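PDB 3DY0: plasma serine protease inhibitor, which inhibits serine proteases in blood plasma and other body fluids in a heparin-dependent manner, binding irreversibly to their active-site serine. Local coordinates for residues A41-G46 with A295-I300; V160-N165 with G331-F336. All coordinates share one frame; numbering follows the deposited sequence. Where two conformers were deposited one is given.

Interaction 1: A41-G46 with A295-I300; sequences AMLSLG and ADLSGI
Gly46 O is the polar atom on which the two segments converge. Gly299 N donates to it across 2.9 Å, but the N-H...O angle of only 127° makes this a weak bond. A second approach comes from carbon: Leu297 CA makes a bent CA-H...O contact of 3.2 Å with Gly46 O. The carbonyl thus enters the bend of 297-300, a turn that also closes on itself through Ile300 N and Leu297 O. Close backbone contact is possible because both residues at the meeting point lack a side chain, and the CA atoms of Gly46 and Gly299 come within 3.5 Å of each other.

Beside this polar point two leucines touch through single methyl branches. Leu43 CD1 and Leu297 CD2 are 4.1 Å apart, on side chains that run at a slant to one another. Leu43 reaches this position with CG anti to its backbone N (chi1 -179°). The same Leu297 CD2 also lies 3.9 Å from Gly46 O, alongside the carbonyl.

Each segment has its own internal brace. Asp296 OD1 takes two donors: Ser298 OG at 2.8 Å, on the syn lone pair, and Ser298 N at 3.3 Å, nearly straight at 165°. The bond from Ser298 N to the Asp296 carboxylate makes an Asx turn, and Asp296 OD2 is engaged separately by Ser49 OG. In the helix, Ser44 OG turns back to donate to Ala41 O at 2.7 Å.

Leu43, Leu297 and Ile300 all reach Phe334 on strand 323-335, while Met42 and Ile300 also meet helix 107-117. The arrangement joins the C-terminal part of helix 33-45 to a loop opened by an Asx turn, and both pack on the inserted reactive-centre strand of a cleaved serpin.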
ATOM      1  N   ALA A  41      -0.110  -6.990  11.005  1.00  8.87           N
ATOM      2  CA  ALA A  41      -0.604  -8.290  11.441  1.00  8.12           C
ATOM      3  C   ALA A  41       0.566  -9.146  11.941  1.00  8.94           C
ATOM      4  O   ALA A  41       0.463  -9.816  12.967  1.00  9.31           O
ATOM      5  CB  ALA A  41      -1.316  -8.991  10.292  1.00  8.87           C
ATOM      6  N   MET A  42       1.678  -9.132  11.212  1.00  8.35           N
ATOM      7  CA  MET A  42       2.848  -9.897  11.632  1.00  8.14           C
ATOM      8  C   MET A  42       3.379  -9.339  12.948  1.00  9.48           C
ATOM      9  O   MET A  42       3.767 -10.089  13.847  1.00  9.24           O
ATOM     10  CB  MET A  42       3.942  -9.835  10.559  1.00  8.30           C
ATOM     11  CG  MET A  42       3.578 -10.592   9.290  1.00  8.19           C
ATOM     12  SD  MET A  42       4.938 -10.714   8.110  1.00 10.72           S
ATOM     13  CE  MET A  42       5.202  -8.959   7.720  1.00  8.22           C
ATOM     14  N   LEU A  43       3.391  -8.018  13.057  1.00  9.44           N
ATOM     15  CA  LEU A  43       3.870  -7.367  14.269  1.00 10.72           C
ATOM     16  C   LEU A  43       3.030  -7.799  15.473  1.00 11.24           C
ATOM     17  O   LEU A  43       3.565  -8.003  16.565  1.00 12.33           O
ATOM     18  CB  LEU A  43       3.819  -5.844  14.102  1.00 11.67           C
ATOM     19  CG  LEU A  43       4.299  -4.978  15.271  1.00 11.26           C
ATOM     20  CD1 LEU A  43       5.740  -5.337  15.633  1.00 12.53           C
ATOM     21  CD2 LEU A  43       4.201  -3.509  14.882  1.00 12.17           C
ATOM     22  N   SER A  44       1.723  -7.960  15.275  1.00 11.86           N
ATOM     23  CA  SER A  44       0.845  -8.362  16.372  1.00 11.51           C
ATOM     24  C   SER A  44       1.162  -9.763  16.895  1.00 13.47           C
ATOM     25  O   SER A  44       0.843 -10.085  18.039  1.00 12.50           O
ATOM     26  CB  SER A  44      -0.633  -8.289  15.953  1.00 11.90           C
ATOM     27  OG  SER A  44      -1.029  -9.395  15.155  1.00 11.67           O
ATOM     28  N   LEU A  45       1.800 -10.591  16.072  1.00 12.93           N
ATOM     29  CA  LEU A  45       2.134 -11.949  16.492  1.00 15.16           C
ATOM     30  C   LEU A  45       3.003 -11.965  17.740  1.00 17.62           C
ATOM     31  O   LEU A  45       2.894 -12.872  18.571  1.00 20.26           O
ATOM     32  CB  LEU A  45       2.858 -12.697  15.372  1.00 14.11           C
ATOM     33  CG  LEU A  45       2.019 -13.118  14.163  1.00 12.18           C
ATOM     34  CD1 LEU A  45       2.941 -13.719  13.104  1.00 12.75           C
ATOM     35  CD2 LEU A  45       0.952 -14.129  14.590  1.00 13.93           C
ATOM     36  N   GLY A  46       3.863 -10.963  17.871  1.00 17.89           N
ATOM     37  CA  GLY A  46       4.740 -10.908  19.026  1.00 18.97           C
ATOM     38  C   GLY A  46       4.429  -9.774  19.979  1.00 18.59           C
ATOM     39  O   GLY A  46       5.267  -9.408  20.804  1.00 20.41           O
ATOM     40  N   ALA A 295       6.441  -0.425  25.000  1.00 16.35           N
ATOM     41  CA  ALA A 295       5.956  -1.409  24.047  1.00 15.84           C
ATOM     42  C   ALA A 295       6.002  -2.786  24.692  1.00 15.39           C
ATOM     43  O   ALA A 295       6.956  -3.112  25.402  1.00 15.10           O
ATOM     44  CB  ALA A 295       6.830  -1.402  22.804  1.00 16.94           C
ATOM     45  N   ASP A 296       4.964  -3.582  24.464  1.00 14.56           N
ATOM     46  CA  ASP A 296       4.935  -4.943  24.977  1.00 13.99           C
ATOM     47  C   ASP A 296       5.161  -5.828  23.757  1.00 12.81           C
ATOM     48  O   ASP A 296       4.227  -6.115  23.003  1.00 13.53           O
ATOM     49  CB  ASP A 296       3.586  -5.275  25.617  1.00 14.13           C
ATOM     50  CG  ASP A 296       3.521  -6.706  26.140  1.00 16.92           C
ATOM     51  OD1 ASP A 296       4.472  -7.480  25.894  1.00 16.42           O
ATOM     52  OD2 ASP A 296       2.514  -7.060  26.788  1.00 20.41           O
ATOM     53  N   LEU A 297       6.412  -6.225  23.547  1.00 12.72           N
ATOM     54  CA  LEU A 297       6.767  -7.083  22.424  1.00 13.02           C
ATOM     55  C   LEU A 297       7.380  -8.368  22.968  1.00 13.76           C
ATOM     56  O   LEU A 297       8.313  -8.922  22.392  1.00 14.67           O
ATOM     57  CB  LEU A 297       7.758  -6.365  21.502  1.00 14.44           C
ATOM     58  CG  LEU A 297       7.145  -5.211  20.701  1.00 15.28           C
ATOM     59  CD1 LEU A 297       8.237  -4.399  20.031  1.00 17.50           C
ATOM     60  CD2 LEU A 297       6.167  -5.776  19.675  1.00 17.50           C
ATOM     61  N   SER A 298       6.826  -8.827  24.087  1.00 13.31           N
ATOM     62  CA  SER A 298       7.280 -10.040  24.753  1.00 16.07           C
ATOM     63  C   SER A 298       7.154 -11.267  23.859  1.00 15.14           C
ATOM     64  O   SER A 298       7.817 -12.278  24.086  1.00 17.51           O
ATOM     65  CB  SER A 298       6.477 -10.251  26.040  1.00 15.92           C
ATOM     66  OG  SER A 298       5.084 -10.222  25.776  1.00 17.57           O
ATOM     67  N   GLY A 299       6.305 -11.176  22.841  1.00 15.19           N
ATOM     68  CA  GLY A 299       6.122 -12.296  21.937  1.00 15.14           C
ATOM     69  C   GLY A 299       7.237 -12.456  20.918  1.00 15.36           C
ATOM     70  O   GLY A 299       7.444 -13.547  20.392  1.00 16.00           O
ATOM     71  N   ILE A 300       7.975 -11.389  20.630  0.50 14.85           N
ATOM     72  CA  ILE A 300       9.057 -11.502  19.656  0.50 15.52           C
ATOM     73  C   ILE A 300      10.402 -11.794  20.314  0.50 16.13           C
ATOM     74  O   ILE A 300      11.240 -12.496  19.747  0.50 16.08           O
ATOM     75  CB  ILE A 300       9.189 -10.223  18.797  0.50 15.99           C
ATOM     76  CG1 ILE A 300      10.322 -10.401  17.782  0.50 15.96           C
ATOM     77  CG2 ILE A 300       9.452  -9.021  19.686  0.50 16.17           C
ATOM     78  CD1 ILE A 300      10.504  -9.230  16.837  0.50 18.10           C
TER

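Interaction 2: V160-N165 with G331-F336; sequences VVIMVN and GTIFTF
Val160-Asn165 and Gly331-Phe336 pair as antiparallel strands, their short axes at 167°, in the central sheet of the serpin. Strand 323-335 is the N-terminal part of the reactive-centre loop, here inserted into the sheet after cleavage, between strands 159-172 and 307-319.

Four backbone hydrogen bonds set the register. Met163 and Thr332 form a reciprocal pair, Met163 N to Thr332 O and Thr332 N to Met163 O, both 2.8 Å. Farther along, Phe334 N donates to Val161 O at 2.8 Å, whereas Phe334 O receives Val160 N at 2.9 Å. Two residues thus face one, which is a classic beta bulge. Thr332 O is also approached by the CA-H of Ile162.

Apolar contacts divide between the faces. Ile162 and Ile333 lie side by side, CG1 to CG1 4.0 Å, on the face that also carries Val164. On the other, the CD1-CE1 edge of Phe334 meets Val161 CB at CD1 and Met163 CB at CE1, and Val161 O lies in the plane of the ring at its edge, 3.4 Å from Phe334 CD1.

The terminal ring makes a CH-pi contact. With CG1 anti to the carbonyl carbon (chi1 -61°), Val160 CG2 falls between the backbone N and the carbonyl carbon and stands 3.9 Å from the centroid of the Phe336 ring, 8° off the normal. Val160 CG1 presses tightly on Phe336 CD2 at 3.3 Å. His303 stacks on the Phe336 ring, and Asn305 ND2 binds Phe336 OXT.

At the Met163-Thr332 pair one water donates to Met163 O at 3.0 Å and also hydrogen-bonds to Thr332 OG1.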
ATOM      1  N   VAL A 160      18.297  -4.286  15.700  1.00 20.24           N
ATOM      2  CA  VAL A 160      18.563  -5.681  16.021  1.00 19.61           C
ATOM      3  C   VAL A 160      17.751  -6.616  15.132  1.00 18.07           C
ATOM      4  O   VAL A 160      18.146  -7.755  14.884  1.00 17.51           O
ATOM      5  CB  VAL A 160      18.242  -5.979  17.501  1.00 21.11           C
ATOM      6  CG1 VAL A 160      19.124  -5.128  18.398  1.00 23.36           C
ATOM      7  CG2 VAL A 160      16.774  -5.707  17.789  1.00 22.65           C
ATOM      8  N   VAL A 161      16.613  -6.123  14.652  1.00 16.35           N
ATOM      9  CA  VAL A 161      15.742  -6.901  13.783  1.00 15.04           C
ATOM     10  C   VAL A 161      15.003  -5.968  12.839  1.00 13.13           C
ATOM     11  O   VAL A 161      14.592  -4.880  13.232  1.00 12.31           O
ATOM     12  CB  VAL A 161      14.648  -7.669  14.579  1.00 14.48           C
ATOM     13  CG1 VAL A 161      13.769  -8.467  13.618  1.00 14.88           C
ATOM     14  CG2 VAL A 161      15.285  -8.587  15.619  1.00 16.96           C
ATOM     15  N   ILE A 162      14.856  -6.388  11.591  1.00 13.41           N
ATOM     16  CA  ILE A 162      14.086  -5.614  10.628  1.00 10.67           C
ATOM     17  C   ILE A 162      13.179  -6.602   9.921  1.00 10.79           C
ATOM     18  O   ILE A 162      13.639  -7.586   9.335  1.00 10.71           O
ATOM     19  CB  ILE A 162      14.968  -4.880   9.588  1.00 11.87           C
ATOM     20  CG1 ILE A 162      15.810  -3.811  10.294  1.00 12.14           C
ATOM     21  CG2 ILE A 162      14.071  -4.222   8.525  1.00 12.34           C
ATOM     22  CD1 ILE A 162      16.622  -2.925   9.354  1.00 13.49           C
ATOM     23  N   MET A 163      11.877  -6.348  10.012  1.00 10.10           N
ATOM     24  CA  MET A 163      10.878  -7.203   9.387  1.00 10.31           C
ATOM     25  C   MET A 163      10.464  -6.523   8.099  1.00  9.41           C
ATOM     26  O   MET A 163      10.103  -5.347   8.103  1.00  9.42           O
ATOM     27  CB  MET A 163       9.678  -7.362  10.318  1.00  9.87           C
ATOM     28  CG  MET A 163       8.561  -8.211   9.750  1.00 10.99           C
ATOM     29  SD  MET A 163       7.319  -8.531  11.011  1.00 12.21           S
ATOM     30  CE  MET A 163       6.666  -6.876  11.251  1.00 12.95           C
ATOM     31  N   VAL A 164      10.524  -7.267   7.003  1.00  9.46           N
ATOM     32  CA  VAL A 164      10.196  -6.714   5.698  1.00  9.32           C
ATOM     33  C   VAL A 164       9.028  -7.374   4.991  1.00 10.10           C
ATOM     34  O   VAL A 164       8.871  -8.594   5.023  1.00  9.37           O
ATOM     35  CB  VAL A 164      11.419  -6.820   4.748  1.00 11.39           C
ATOM     36  CG1 VAL A 164      11.042  -6.365   3.334  1.00 11.02           C
ATOM     37  CG2 VAL A 164      12.577  -6.001   5.297  1.00 11.90           C
ATOM     38  N   ASN A 165       8.192  -6.544   4.381  1.00  9.29           N
ATOM     39  CA  ASN A 165       7.106  -7.038   3.550  1.00  8.62           C
ATOM     40  C   ASN A 165       7.298  -6.319   2.232  1.00  8.04           C
ATOM     41  O   ASN A 165       7.676  -5.147   2.205  1.00  8.62           O
ATOM     42  CB  ASN A 165       5.712  -6.697   4.073  1.00  9.56           C
ATOM     43  CG  ASN A 165       4.635  -6.958   3.019  1.00  8.96           C
ATOM     44  OD1 ASN A 165       4.326  -6.091   2.202  1.00  9.75           O
ATOM     45  ND2 ASN A 165       4.096  -8.171   3.009  1.00  8.78           N
ATOM     46  N   GLY A 331       9.329  -1.649   5.971  1.00  8.25           N
ATOM     47  CA  GLY A 331      10.393  -2.150   6.818  1.00  9.20           C
ATOM     48  C   GLY A 331      10.126  -1.747   8.251  1.00  8.29           C
ATOM     49  O   GLY A 331      10.105  -0.557   8.572  1.00  8.78           O
ATOM     50  N   THR A 332       9.892  -2.735   9.109  1.00  8.27           N
ATOM     51  CA  THR A 332       9.623  -2.480  10.519  1.00  7.83           C
ATOM     52  C   THR A 332      10.923  -2.736  11.272  1.00  9.54           C
ATOM     53  O   THR A 332      11.413  -3.864  11.323  1.00  9.13           O
ATOM     54  CB  THR A 332       8.504  -3.400  11.034  1.00  9.70           C
ATOM     55  OG1 THR A 332       7.304  -3.140  10.290  1.00  9.38           O
ATOM     56  CG2 THR A 332       8.238  -3.150  12.503  1.00 10.59           C
ATOM     57  N   ILE A 333      11.481  -1.671  11.841  1.00  9.89           N
ATOM     58  CA  ILE A 333      12.759  -1.748  12.538  1.00 11.01           C
ATOM     59  C   ILE A 333      12.648  -1.847  14.058  1.00  9.98           C
ATOM     60  O   ILE A 333      12.005  -1.013  14.695  1.00 12.36           O
ATOM     61  CB  ILE A 333      13.623  -0.525  12.169  1.00 12.38           C
ATOM     62  CG1 ILE A 333      13.713  -0.404  10.642  1.00 14.36           C
ATOM     63  CG2 ILE A 333      15.014  -0.656  12.790  1.00 14.31           C
ATOM     64  CD1 ILE A 333      14.489   0.815  10.150  1.00 15.50           C
ATOM     65  N   PHE A 334      13.282  -2.874  14.627  1.00 11.01           N
ATOM     66  CA  PHE A 334      13.279  -3.097  16.074  1.00 12.57           C
ATOM     67  C   PHE A 334      14.636  -2.741  16.665  1.00 14.68           C
ATOM     68  O   PHE A 334      15.671  -3.028  16.067  1.00 15.43           O
ATOM     69  CB  PHE A 334      12.998  -4.563  16.415  1.00 12.89           C
ATOM     70  CG  PHE A 334      11.678  -5.071  15.914  1.00 13.58           C
ATOM     71  CD1 PHE A 334      11.525  -5.445  14.586  1.00 12.76           C
ATOM     72  CD2 PHE A 334      10.596  -5.197  16.778  1.00 13.59           C
ATOM     73  CE1 PHE A 334      10.310  -5.942  14.124  1.00 11.96           C
ATOM     74  CE2 PHE A 334       9.374  -5.692  16.326  1.00 13.63           C
ATOM     75  CZ  PHE A 334       9.232  -6.067  14.996  1.00 13.17           C
ATOM     76  N   THR A 335      14.620  -2.129  17.847  1.00 17.32           N
ATOM     77  CA  THR A 335      15.848  -1.747  18.544  1.00 21.68           C
ATOM     78  C   THR A 335      15.762  -2.154  20.012  1.00 23.66           C
ATOM     79  O   THR A 335      14.677  -2.437  20.523  1.00 22.06           O
ATOM     80  CB  THR A 335      16.087  -0.220  18.487  1.00 22.09           C
ATOM     81  OG1 THR A 335      14.996   0.462  19.118  1.00 22.75           O
ATOM     82  CG2 THR A 335      16.209   0.249  17.049  1.00 24.97           C
ATOM     83  N   PHE A 336      16.912  -2.192  20.683  1.00 27.57           N
ATOM     84  CA  PHE A 336      16.965  -2.535  22.102  1.00 31.68           C
ATOM     85  C   PHE A 336      17.283  -1.296  22.932  1.00 33.65           C
ATOM     86  O   PHE A 336      17.493  -0.217  22.333  1.00 35.72           O
ATOM     87  CB  PHE A 336      18.033  -3.601  22.382  1.00 32.33           C
ATOM     88  CG  PHE A 336      17.649  -4.988  21.950  1.00 32.70           C
ATOM     89  CD1 PHE A 336      16.319  -5.394  21.949  1.00 32.69           C
ATOM     90  CD2 PHE A 336      18.629  -5.905  21.581  1.00 32.96           C
ATOM     91  CE1 PHE A 336      15.969  -6.693  21.586  1.00 33.81           C
ATOM     92  CE2 PHE A 336      18.290  -7.205  21.217  1.00 32.96           C
ATOM     93  CZ  PHE A 336      16.958  -7.601  21.220  1.00 33.56           C
ATOM     94  OXT PHE A 336      17.327  -1.423  24.173  1.00 35.44           O
TER
HETATM   95  O   HOH W   1       7.193  -4.838   8.001  1.00  9.18           O

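In the fold
From the N terminus, the chain passes through helix 33-45, then strand 159-172, the loop holding 295-300, and finally strand 323-335. Interaction 1 closes the span from 46 to 295, and interaction 2 the span from 165 to 331. The segments alternate, so the two closures cross rather than nest. Their centres lie about 12 Å apart, and packing joins them directly: Leu43 CD1 is 3.6 Å from Phe334 CZ, Met42 CB is 3.6 Å from Met163 SD, and Ile300 CD1 is 3.7 Å from Phe334 CE2. Together they tie the helix end and the late loop to one face of the two paired strands.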